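Local coordinates for protein ribose transcriptional regulator (Enterococcus faecium DO, PDB 4RK1) that binds ribose in the cleft of a sugar-sensing domain of the LacI family and, as in related regulators, probably represses transcription by binding DNA, at residues His141-Gly146 with Phe189-Glu194; Leu93-Ser98 with Asn135-Val140; Asn19-Thr24 with Gly218-Asp223; Gly117-Ser122 with Val268-Arg273. One frame throughout, in Å; residues are numbered along the deposited sequence.

How the contacts relate
Contacts 1, 2 and 3 all line the ribose site, and each places side chains from both of its segments on or beside the sugar; contact 4 lies about 17 Å, centre to centre, from the middle of the chain, at the surface. Contacts 1 and 3 are buried and mix apolar packing with polar groups aimed at the ligand, whereas the partly buried contact 2 has direct packing but no direct hydrogen bond, its polar links running through the sugar and a water. Contacts 1 and 2 share helix 138-153. Contact 1 joins contact 3 through Asp193, whose OD2 is bonded to Ile222 N. Contact 4, with no ligand, rests on one aromatic pair, and Arg273 ties its strand segment to Asn221 of contact 3.

Contact 1 (His141-Gly146 with Phe189-Glu194); sequences HARIEG and FALNDE. With RIB (alpha-D-ribofuranose), chain K.
This is a buried helix-to-strand-end contact lining the ribose pocket, where helix 138-153 packs against the turn leading from strand 187-190 into helix 193-205. Arg143 and Leu191 carry it. Their side chains run past each other in opposite directions, and Leu191 CD1 lies against the arginine stem, 3.6 Å from Arg143 CB. The same methyl also touches Ile144, with CG1 at 4.1 Å from Leu191 CD1, the two side chains crossing at about a right angle. Beyond CG the arginine chain is extended, which carries the guanidinium past the leucine to the sugar. There Arg143 NH1 makes a weak hydrogen bond to Leu191 O, 2.8 Å long and bent to 121° at the hydrogen, with that oxygen in the guanidinium plane.

In the periplasmic-binding-protein fold of the LacI family, the ends of parallel strands and the starts of helices supply the ligand groups, and here both segments do so. Arg143 presents the edge of its guanidinium to the sugar: NH1 donates to O3 of ribose at 2.9 Å, while NH2 donates to the same O3 at 2.8 Å and more weakly to O2. A salt bridge from NE to Asp109 helps fix the rotation of the group. Asn192, at the N-cap of helix 193-205, turns its amide both ways. OD1 caps Leu195 N, and ND2 donates to O5 of ribose at 2.9 Å with a fairly straight angle of 156°. Farther down, the Phe189 ring has Arg143 O near its plane at the edge, and Leu191 CD2 lies over one face toward the rim.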
# COMPACT_ATOMS: atom_id res chain seq x y z
N HIS B 141 10.93 5.89 -18.34
CA HIS B 141 11.46 6.63 -19.48
C HIS B 141 10.78 6.18 -20.78
O HIS B 141 10.44 7.00 -21.62
CB HIS B 141 12.97 6.43 -19.58
CG HIS B 141 13.59 7.03 -20.80
ND1 HIS B 141 13.66 8.39 -21.00
CD2 HIS B 141 14.16 6.45 -21.88
CE1 HIS B 141 14.26 8.63 -22.16
NE2 HIS B 141 14.57 7.47 -22.71
N ALA B 142 10.58 4.87 -20.93
CA ALA B 142 9.93 4.35 -22.12
C ALA B 142 8.49 4.85 -22.26
O ALA B 142 8.02 5.08 -23.37
CB ALA B 142 9.98 2.83 -22.14
N ARG B 143 7.79 5.04 -21.13
CA ARG B 143 6.44 5.63 -21.17
C ARG B 143 6.51 7.04 -21.74
O ARG B 143 5.67 7.44 -22.55
CB ARG B 143 5.80 5.69 -19.78
CG ARG B 143 5.68 4.35 -19.09
CD ARG B 143 5.19 4.47 -17.66
NE ARG B 143 5.42 3.21 -16.95
CZ ARG B 143 5.20 3.02 -15.65
NH1 ARG B 143 4.74 4.00 -14.88
NH2 ARG B 143 5.46 1.82 -15.13
N ILE B 144 7.50 7.80 -21.29
CA ILE B 144 7.66 9.18 -21.72
C ILE B 144 7.96 9.23 -23.23
O ILE B 144 7.39 10.05 -23.96
CB ILE B 144 8.74 9.91 -20.89
CG1 ILE B 144 8.27 10.06 -19.44
CG2 ILE B 144 9.09 11.26 -21.49
CD1 ILE B 144 9.35 10.52 -18.47
N GLU B 145 8.80 8.31 -23.69
CA GLU B 145 9.12 8.21 -25.11
C GLU B 145 7.88 7.88 -25.94
O GLU B 145 7.67 8.47 -27.00
CB GLU B 145 10.22 7.18 -25.35
CG GLU B 145 11.58 7.56 -24.77
CD GLU B 145 12.12 8.84 -25.36
OE1 GLU B 145 12.19 8.92 -26.61
OE2 GLU B 145 12.47 9.76 -24.59
N GLY B 146 7.05 6.97 -25.46
CA GLY B 146 5.82 6.63 -26.16
C GLY B 146 4.88 7.82 -26.22
O GLY B 146 4.20 8.06 -27.23
N PHE B 189 -0.35 14.29 -17.97
CA PHE B 189 0.01 12.87 -17.89
C PHE B 189 0.89 12.67 -16.66
O PHE B 189 2.02 13.15 -16.61
CB PHE B 189 0.73 12.41 -19.16
CG PHE B 189 1.15 10.94 -19.17
CD1 PHE B 189 0.44 9.96 -18.48
CD2 PHE B 189 2.26 10.54 -19.91
CE1 PHE B 189 0.83 8.63 -18.51
CE2 PHE B 189 2.65 9.21 -19.94
CZ PHE B 189 1.94 8.25 -19.24
N ALA B 190 0.33 12.00 -15.65
CA ALA B 190 1.06 11.63 -14.44
C ALA B 190 1.63 10.24 -14.63
O ALA B 190 0.90 9.33 -14.99
CB ALA B 190 0.13 11.67 -13.23
N LEU B 191 2.92 10.07 -14.37
CA LEU B 191 3.58 8.82 -14.75
C LEU B 191 3.27 7.62 -13.82
O LEU B 191 3.67 6.50 -14.11
CB LEU B 191 5.08 9.02 -14.93
CG LEU B 191 5.52 9.42 -16.35
CD1 LEU B 191 5.32 8.25 -17.32
CD2 LEU B 191 4.79 10.63 -16.88
N ASN B 192 2.56 7.88 -12.74
CA ASN B 192 1.80 6.82 -12.04
C ASN B 192 0.59 7.39 -11.33
O ASN B 192 0.40 8.61 -11.25
CB ASN B 192 2.68 5.95 -11.12
CG ASN B 192 3.08 6.61 -9.81
OD1 ASN B 192 2.79 7.78 -9.54
ND2 ASN B 192 3.75 5.83 -8.97
N ASP B 193 -0.25 6.48 -10.85
CA ASP B 193 -1.51 6.88 -10.21
C ASP B 193 -1.28 7.66 -8.91
O ASP B 193 -2.03 8.60 -8.61
CB ASP B 193 -2.38 5.65 -9.97
CG ASP B 193 -2.89 5.01 -11.28
OD1 ASP B 193 -2.97 5.70 -12.33
OD2 ASP B 193 -3.23 3.80 -11.24
N GLU B 194 -0.24 7.30 -8.17
CA GLU B 194 0.08 8.00 -6.93
C GLU B 194 0.35 9.49 -7.19
O GLU B 194 -0.21 10.35 -6.51
CB GLU B 194 1.26 7.34 -6.24
CG GLU B 194 0.94 5.94 -5.75
CD GLU B 194 0.19 5.94 -4.43
OE1 GLU B 194 0.72 6.48 -3.45
OE2 GLU B 194 -0.93 5.37 -4.38
O5 RIB K . 3.57 2.98 -9.69
C5 RIB K . 4.95 2.69 -9.43
C4 RIB K . 5.64 2.67 -10.72
O4 RIB K . 7.03 2.34 -10.55
C3 RIB K . 4.84 1.59 -11.44
O3 RIB K . 4.30 2.23 -12.58
C2 RIB K . 5.86 0.50 -11.69
O2 RIB K . 5.86 0.04 -13.03
C1 RIB K . 7.20 1.05 -11.16
O1 RIB K . 8.23 1.04 -12.13

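Contact 2 (Leu93-Ser98 with Asn135-Val140); sequences LDQKKS and NPPENV. With RIB (alpha-D-ribofuranose), chain K.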
# COMPACT_ATOMS: atom_id res chain seq x y z
N LEU B 93 12.25 -7.63 -13.65
CA LEU B 93 11.11 -6.95 -14.21
C LEU B 93 11.14 -5.50 -13.82
O LEU B 93 12.00 -5.06 -13.05
CB LEU B 93 9.82 -7.58 -13.70
CG LEU B 93 9.50 -7.53 -12.21
CD1 LEU B 93 8.00 -7.61 -12.00
CD2 LEU B 93 10.17 -8.66 -11.44
N ASP B 94 10.19 -4.76 -14.37
CA ASP B 94 9.88 -3.42 -13.93
C ASP B 94 11.08 -2.47 -14.04
O ASP B 94 11.52 -2.23 -15.16
CB ASP B 94 9.25 -3.44 -12.53
CG ASP B 94 8.38 -2.23 -12.28
OD1 ASP B 94 7.40 -2.04 -13.04
OD2 ASP B 94 8.69 -1.46 -11.37
N GLN B 95 11.61 -1.96 -12.92
CA GLN B 95 12.72 -1.00 -12.99
C GLN B 95 14.09 -1.65 -13.21
O GLN B 95 15.06 -0.96 -13.51
CB GLN B 95 12.74 -0.10 -11.74
CG GLN B 95 11.41 0.58 -11.44
CD GLN B 95 11.47 1.66 -10.36
OE1 GLN B 95 12.53 2.04 -9.89
NE2 GLN B 95 10.31 2.16 -9.97
N LYS B 96 14.17 -2.98 -13.07
CA LYS B 96 15.45 -3.69 -13.18
C LYS B 96 15.79 -4.09 -14.62
O LYS B 96 14.98 -4.72 -15.31
CB LYS B 96 15.40 -4.95 -12.30
CG LYS B 96 16.63 -5.85 -12.39
CD LYS B 96 17.85 -5.18 -11.77
CE LYS B 96 19.10 -6.01 -12.00
NZ LYS B 96 19.79 -5.58 -13.24
N LYS B 97 17.00 -3.75 -15.07
CA LYS B 97 17.45 -4.07 -16.42
C LYS B 97 17.70 -5.56 -16.58
O LYS B 97 17.94 -6.26 -15.60
CB LYS B 97 18.73 -3.30 -16.78
CG LYS B 97 19.99 -3.76 -16.06
CD LYS B 97 21.25 -3.37 -16.82
CE LYS B 97 22.48 -3.97 -16.16
NZ LYS B 97 23.59 -4.22 -17.13
N SER B 98 17.65 -6.03 -17.81
CA SER B 98 17.87 -7.44 -18.12
C SER B 98 19.28 -7.89 -17.74
O SER B 98 20.21 -7.08 -17.67
CB SER B 98 17.55 -7.74 -19.59
OG SER B 98 16.13 -7.82 -19.75
N ASN B 135 14.99 11.82 -12.71
CA ASN B 135 15.83 10.66 -13.01
C ASN B 135 15.00 9.38 -13.07
O ASN B 135 15.19 8.48 -12.25
CB ASN B 135 16.94 10.51 -11.96
CG ASN B 135 17.71 11.80 -11.74
OD1 ASN B 135 18.30 12.35 -12.67
ND2 ASN B 135 17.71 12.28 -10.50
N PRO B 136 14.07 9.30 -14.04
CA PRO B 136 13.15 8.16 -14.06
C PRO B 136 13.85 6.85 -14.34
O PRO B 136 14.86 6.83 -15.04
CB PRO B 136 12.20 8.51 -15.22
CG PRO B 136 12.97 9.43 -16.09
CD PRO B 136 13.83 10.23 -15.16
N PRO B 137 13.33 5.74 -13.80
CA PRO B 137 13.85 4.45 -14.24
C PRO B 137 13.52 4.19 -15.72
O PRO B 137 12.67 4.87 -16.28
CB PRO B 137 13.13 3.45 -13.32
CG PRO B 137 11.88 4.13 -12.93
CD PRO B 137 12.21 5.59 -12.85
N GLU B 138 14.19 3.22 -16.33
CA GLU B 138 14.12 3.01 -17.78
C GLU B 138 12.70 2.66 -18.27
O GLU B 138 12.31 3.07 -19.34
CB GLU B 138 15.13 1.92 -18.21
CG GLU B 138 15.01 1.44 -19.66
CD GLU B 138 15.12 2.56 -20.69
OE1 GLU B 138 16.02 3.41 -20.55
OE2 GLU B 138 14.31 2.58 -21.65
N ASN B 139 11.94 1.92 -17.47
CA ASN B 139 10.57 1.61 -17.85
C ASN B 139 9.70 2.87 -17.90
O ASN B 139 8.87 3.03 -18.80
CB ASN B 139 9.96 0.52 -16.94
CG ASN B 139 9.95 0.90 -15.47
OD1 ASN B 139 10.90 1.49 -14.96
ND2 ASN B 139 8.87 0.54 -14.78
N VAL B 140 9.92 3.76 -16.93
CA VAL B 140 9.20 5.02 -16.89
C VAL B 140 9.64 5.89 -18.06
O VAL B 140 8.81 6.55 -18.69
CB VAL B 140 9.39 5.72 -15.53
CG1 VAL B 140 8.87 7.15 -15.56
CG2 VAL B 140 8.68 4.95 -14.42
O5 RIB K . 3.57 2.98 -9.69
C5 RIB K . 4.95 2.69 -9.43
C4 RIB K . 5.64 2.67 -10.72
O4 RIB K . 7.03 2.34 -10.55
C3 RIB K . 4.84 1.59 -11.44
O3 RIB K . 4.30 2.23 -12.58
C2 RIB K . 5.86 0.50 -11.69
O2 RIB K . 5.86 0.04 -13.03
C1 RIB K . 7.20 1.05 -11.16
O1 RIB K . 8.23 1.04 -12.13
O HOH W 1 15.70 1.49 -14.55
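The backbones approach most closely at Gln95 and Pro137, whose CA atoms are 5.7 Å apart, where a type II' turn from Leu93 to Lys96 meets the start of helix 138-153. This is a ligand-bridged contact across the cleft of the periplasmic-binding-protein fold: the loop after strand 90-93 and the helix N-terminus close on the same end of the ribose. No direct hydrogen bond joins the segments; they meet by van der Waals packing of polar side chains and a proline. The flat amide of Gln95 lies against the Pro137 ring, CD at 3.6 Å from Pro137 CG, and its extended chain carries NE2 on to O1 of the sugar at 3.2 Å. Asn139 approaches the other way, ND2 donating to O1 of ribose at 2.8 Å and 164°. Asp94 grips two hydroxyls with its two oxygens, accepting from O2 at OD1 (2.6 Å) and from O1 at OD2. O1 is thus held by three side chains from both segments, one of them acidic. In Asn139, chi1 of 58° brings the amide up to the loop, and chi2 of -40° presents OD1 to CA and CG of Gln95, where it is buried without a hydrogen-bond partner. The backbones are joined through one water, which donates to Gln95 O at 2.7 Å and accepts from Glu138 N at 2.9 Å.

Contact 3 (Asn19-Thr24 with Gly218-Asp223); sequences NPFFST and GYDNID. With RIB (alpha-D-ribofuranose), chain K.
The N-terminus of helix 20-33 meets the loop that follows strand 215-218, and the two together wall one side of the ribose site. Pro20 and Ile222 pack obliquely, with Pro20 CG at 3.8 Å from Ile222 CD1, while the other branch, Ile222 CG2, lies 3.7 Å from Phe21 N. With chi1 at 177°, the Phe21 side chain points away from its own amide nitrogen and brings one face of the ring against the sugar. Ribose C2 rests over that face toward the rim, 3.4 Å from Phe21 CE2, a sugar-aromatic packing common in carbohydrate sites. Asp220 crosses the Phe21 side chain at about a right angle, its carboxylate turned 32° from the ring plane, and accepts from O3 of ribose at OD1 over 2.6 Å. Asn19 is the N-cap of the helix: its OD1 accepts from Phe21 N at 2.9 Å, the donor standing well above the carbonyl plane. A water links the segments, donating to Asn19 OD1 and, at 2.9 Å, to Asp220 OD2. Phe22 adds a second aromatic group at C1 of the sugar, and its ring has Phe21 CD2 over the centre of one face. Around the contact, helix 239-255 packs on Phe21 and Ile222 through Ile239, and helix 193-205 touches Pro20 and Ile222 through Glu194. Backbone bonds tie Asp220 to Ile235 of strand 233-236.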
# COMPACT_ATOMS: atom_id res chain seq x y z
N ASN B 19 3.93 1.76 -2.29
CA ASN B 19 3.15 1.95 -3.50
C ASN B 19 2.27 0.73 -3.72
O ASN B 19 2.78 -0.39 -3.79
CB ASN B 19 4.09 2.14 -4.68
CG ASN B 19 3.38 2.42 -5.98
OD1 ASN B 19 2.18 2.18 -6.16
ND2 ASN B 19 4.14 2.92 -6.92
N PRO B 20 0.94 0.93 -3.85
CA PRO B 20 0.05 -0.23 -4.06
C PRO B 20 0.40 -1.11 -5.27
O PRO B 20 0.08 -2.31 -5.27
CB PRO B 20 -1.33 0.43 -4.25
CG PRO B 20 -1.22 1.71 -3.51
CD PRO B 20 0.18 2.19 -3.74
N PHE B 21 1.05 -0.54 -6.29
CA PHE B 21 1.55 -1.32 -7.40
C PHE B 21 2.41 -2.49 -6.91
O PHE B 21 2.20 -3.62 -7.32
CB PHE B 21 2.35 -0.45 -8.39
CG PHE B 21 2.96 -1.23 -9.51
CD1 PHE B 21 2.21 -1.52 -10.64
CD2 PHE B 21 4.24 -1.75 -9.41
CE1 PHE B 21 2.75 -2.29 -11.66
CE2 PHE B 21 4.78 -2.52 -10.42
CZ PHE B 21 4.03 -2.78 -11.56
N PHE B 22 3.36 -2.22 -6.01
CA PHE B 22 4.29 -3.25 -5.58
C PHE B 22 3.69 -4.21 -4.56
O PHE B 22 4.08 -5.37 -4.53
CB PHE B 22 5.59 -2.64 -5.07
CG PHE B 22 6.37 -1.99 -6.16
CD1 PHE B 22 6.93 -2.76 -7.16
CD2 PHE B 22 6.49 -0.61 -6.22
CE1 PHE B 22 7.62 -2.17 -8.20
CE2 PHE B 22 7.19 -0.02 -7.26
CZ PHE B 22 7.74 -0.80 -8.25
N SER B 23 2.74 -3.75 -3.76
CA SER B 23 2.06 -4.67 -2.84
C SER B 23 1.10 -5.58 -3.62
O SER B 23 1.00 -6.76 -3.32
CB SER B 23 1.38 -3.94 -1.68
OG SER B 23 0.53 -2.91 -2.12
N THR B 24 0.45 -5.06 -4.65
CA THR B 24 -0.39 -5.92 -5.50
C THR B 24 0.47 -6.90 -6.31
O THR B 24 0.06 -8.04 -6.51
CB THR B 24 -1.30 -5.09 -6.41
OG1 THR B 24 -2.22 -4.36 -5.59
CG2 THR B 24 -2.08 -5.97 -7.36
N GLY B 218 -3.43 9.02 -15.47
CA GLY B 218 -2.40 8.41 -14.66
C GLY B 218 -1.81 7.16 -15.30
O GLY B 218 -1.88 6.96 -16.51
N TYR B 219 -1.22 6.31 -14.47
CA TYR B 219 -0.58 5.08 -14.95
C TYR B 219 -0.52 4.05 -13.83
O TYR B 219 -0.02 4.36 -12.73
CB TYR B 219 0.84 5.36 -15.48
CG TYR B 219 1.29 4.39 -16.56
CD1 TYR B 219 1.73 3.10 -16.24
CD2 TYR B 219 1.28 4.77 -17.91
CE1 TYR B 219 2.15 2.22 -17.23
CE2 TYR B 219 1.69 3.90 -18.90
CZ TYR B 219 2.13 2.63 -18.57
OH TYR B 219 2.51 1.78 -19.59
N ASP B 220 -1.03 2.86 -14.15
CA ASP B 220 -0.96 1.60 -13.36
C ASP B 220 -2.33 0.93 -13.27
O ASP B 220 -2.44 -0.27 -13.44
CB ASP B 220 -0.43 1.76 -11.93
CG ASP B 220 1.06 2.00 -11.87
OD1 ASP B 220 1.77 1.82 -12.90
OD2 ASP B 220 1.52 2.39 -10.77
N ASN B 221 -3.36 1.73 -12.98
CA ASN B 221 -4.67 1.24 -12.58
C ASN B 221 -4.64 0.50 -11.24
O ASN B 221 -5.19 -0.59 -11.11
CB ASN B 221 -5.30 0.36 -13.67
CG ASN B 221 -6.78 0.11 -13.42
OD1 ASN B 221 -7.52 1.01 -13.03
ND2 ASN B 221 -7.21 -1.13 -13.63
N ILE B 222 -4.00 1.08 -10.24
CA ILE B 222 -4.12 0.55 -8.88
C ILE B 222 -5.58 0.70 -8.43
O ILE B 222 -6.31 1.53 -8.98
CB ILE B 222 -3.11 1.18 -7.89
CG1 ILE B 222 -3.28 2.71 -7.78
CG2 ILE B 222 -1.68 0.85 -8.32
CD1 ILE B 222 -2.51 3.34 -6.64
N ASP B 223 -6.01 -0.13 -7.48
CA ASP B 223 -7.42 -0.17 -7.05
C ASP B 223 -8.00 1.20 -6.68
O ASP B 223 -9.16 1.49 -7.01
CB ASP B 223 -7.60 -1.12 -5.85
CG ASP B 223 -7.55 -2.59 -6.23
OD1 ASP B 223 -7.50 -2.90 -7.43
OD2 ASP B 223 -7.56 -3.44 -5.31
O5 RIB K . 3.57 2.98 -9.69
C5 RIB K . 4.95 2.69 -9.43
C4 RIB K . 5.64 2.67 -10.72
O4 RIB K . 7.03 2.34 -10.55
C3 RIB K . 4.84 1.59 -11.44
O3 RIB K . 4.30 2.23 -12.58
C2 RIB K . 5.86 0.50 -11.69
O2 RIB K . 5.86 0.04 -13.03
C1 RIB K . 7.20 1.05 -11.16
O1 RIB K . 8.23 1.04 -12.13
O HOH W 2 0.80 3.91 -8.45

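Contact 4 (Gly117-Ser122 with Val268-Arg273); sequences GMHLLS and VRFEKR. Unlike the reference sequence in segment 268-273: Phe270 (reference Leu).
His119 and Phe270 meet side chain to side chain where the last turns of helix 109-122 pass strand 263-271, with Lys272 just beyond. Both aromatic residues have CG anti to the backbone N (chi1 178° in His119, -175° in Phe270), which extends each ring from its own backbone into the space between helix and strand. The side chains cross at about a right angle. Phe270 CZ points at the middle of one imidazole face, nearly equally close to several ring atoms: it is 3.2 Å from His119 CG and 3.4 Å from His119 CE1. The ring planes are inclined at 46° with centroids 4.4 Å apart, an oblique pairing. Phe270 replaces the leucine of the reference sequence. Its CE1 also reaches back along the histidine stem to His119 CB, 3.7 Å away. Lys272 runs fully extended, and its CE lies near the imidazole plane at the edge, 4.2 Å from His119 CE1.

The contact joins a helix packed on the sheet of one of the two lobes of the periplasmic-binding-protein fold to a strand of that sheet. Behind Phe270 are Thr233 and Ile235 of strand 233-236 and Ile217 of strand 215-218. His119 NE2 is hydrogen-bonded to Thr276 OG1, which helps fix the ring's rotation. Ser122 OG donates to His119 O at 2.7 Å on the helix itself. With no hydrogen bond between the segments, attachment here depends on van der Waals packing, and Lys272 NZ, 5.6 Å from His119 ND1, might slightly disfavour a protonated imidazole.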
# COMPACT_ATOMS: atom_id res chain seq x y z
N GLY B 117 -0.86 9.75 -24.40
CA GLY B 117 -0.72 10.89 -25.28
C GLY B 117 -1.84 11.01 -26.29
O GLY B 117 -2.42 12.09 -26.45
N MSE B 118 -2.16 9.91 -26.97
CA MSE B 118 -3.18 9.92 -28.02
C MSE B 118 -4.53 10.28 -27.46
O MSE B 118 -5.32 10.98 -28.11
CB MSE B 118 -3.24 8.60 -28.80
CG MSE B 118 -1.95 8.27 -29.55
SE MSE B 118 -1.52 9.52 -31.03
CE MSE B 118 -2.88 8.81 -32.27
N HIS B 119 -4.81 9.83 -26.24
CA HIS B 119 -6.07 10.16 -25.59
C HIS B 119 -6.21 11.66 -25.30
O HIS B 119 -7.21 12.29 -25.67
CB HIS B 119 -6.23 9.36 -24.29
CG HIS B 119 -7.48 9.68 -23.53
ND1 HIS B 119 -8.73 9.32 -23.99
CD2 HIS B 119 -7.68 10.33 -22.36
CE1 HIS B 119 -9.65 9.73 -23.12
NE2 HIS B 119 -9.03 10.35 -22.13
N LEU B 120 -5.21 12.24 -24.64
CA LEU B 120 -5.22 13.68 -24.35
C LEU B 120 -5.26 14.52 -25.62
O LEU B 120 -5.99 15.52 -25.68
CB LEU B 120 -4.00 14.07 -23.49
CG LEU B 120 -4.00 13.61 -22.02
CD1 LEU B 120 -2.71 14.01 -21.33
CD2 LEU B 120 -5.20 14.16 -21.26
N LEU B 121 -4.49 14.13 -26.63
CA LEU B 121 -4.45 14.87 -27.89
C LEU B 121 -5.77 14.74 -28.66
O LEU B 121 -6.21 15.71 -29.25
CB LEU B 121 -3.28 14.41 -28.75
CG LEU B 121 -1.91 14.72 -28.15
CD1 LEU B 121 -0.82 13.82 -28.74
CD2 LEU B 121 -1.55 16.19 -28.31
N SER B 122 -6.41 13.57 -28.62
CA SER B 122 -7.72 13.41 -29.27
C SER B 122 -8.76 14.33 -28.65
O SER B 122 -9.74 14.70 -29.30
CB SER B 122 -8.22 11.97 -29.16
OG SER B 122 -8.63 11.68 -27.84
N VAL B 268 -0.62 -3.53 -21.96
CA VAL B 268 -1.31 -2.59 -21.09
C VAL B 268 -2.64 -2.29 -21.76
O VAL B 268 -2.88 -2.76 -22.87
CB VAL B 268 -0.50 -1.29 -20.89
CG1 VAL B 268 0.81 -1.61 -20.19
CG2 VAL B 268 -0.25 -0.58 -22.21
N ARG B 269 -3.49 -1.52 -21.10
CA ARG B 269 -4.69 -1.03 -21.76
C ARG B 269 -5.23 0.22 -21.15
O ARG B 269 -5.02 0.52 -19.98
CB ARG B 269 -5.79 -2.08 -21.77
CG ARG B 269 -6.31 -2.50 -20.42
CD ARG B 269 -7.07 -3.82 -20.51
NE ARG B 269 -6.20 -4.89 -21.02
CZ ARG B 269 -6.18 -5.36 -22.27
NH1 ARG B 269 -5.32 -6.32 -22.59
NH2 ARG B 269 -6.99 -4.88 -23.21
N PHE B 270 -5.97 0.94 -21.97
CA PHE B 270 -6.49 2.21 -21.59
C PHE B 270 -7.73 2.00 -20.75
O PHE B 270 -8.60 1.21 -21.12
CB PHE B 270 -6.84 3.00 -22.84
CG PHE B 270 -7.27 4.38 -22.54
CD1 PHE B 270 -6.34 5.33 -22.18
CD2 PHE B 270 -8.60 4.72 -22.56
CE1 PHE B 270 -6.73 6.60 -21.88
CE2 PHE B 270 -9.00 6.00 -22.27
CZ PHE B 270 -8.06 6.94 -21.92
N GLU B 271 -7.80 2.66 -19.60
CA GLU B 271 -8.98 2.56 -18.73
C GLU B 271 -9.62 3.93 -18.66
O GLU B 271 -9.16 4.82 -17.94
CB GLU B 271 -8.60 2.08 -17.32
CG GLU B 271 -8.04 0.68 -17.24
CD GLU B 271 -9.03 -0.40 -17.64
OE1 GLU B 271 -10.25 -0.14 -17.59
OE2 GLU B 271 -8.60 -1.51 -17.99
N LYS B 272 -10.69 4.10 -19.44
CA LYS B 272 -11.33 5.39 -19.58
C LYS B 272 -12.33 5.60 -18.47
O LYS B 272 -13.31 4.87 -18.36
CB LYS B 272 -12.03 5.51 -20.94
CG LYS B 272 -12.43 6.94 -21.27
CD LYS B 272 -13.14 7.06 -22.60
CE LYS B 272 -13.69 8.46 -22.79
NZ LYS B 272 -14.31 8.66 -24.13
N ARG B 273 -12.10 6.62 -17.66
CA ARG B 273 -13.01 6.93 -16.57
C ARG B 273 -13.45 8.38 -16.72
O ARG B 273 -13.94 8.75 -17.79
CB ARG B 273 -12.40 6.55 -15.21
CG ARG B 273 -12.02 5.07 -15.14
CD ARG B 273 -11.91 4.57 -13.72
NE ARG B 273 -11.59 3.15 -13.68
CZ ARG B 273 -10.36 2.64 -13.59
NH1 ARG B 273 -9.28 3.42 -13.51
NH2 ARG B 273 -10.23 1.33 -13.57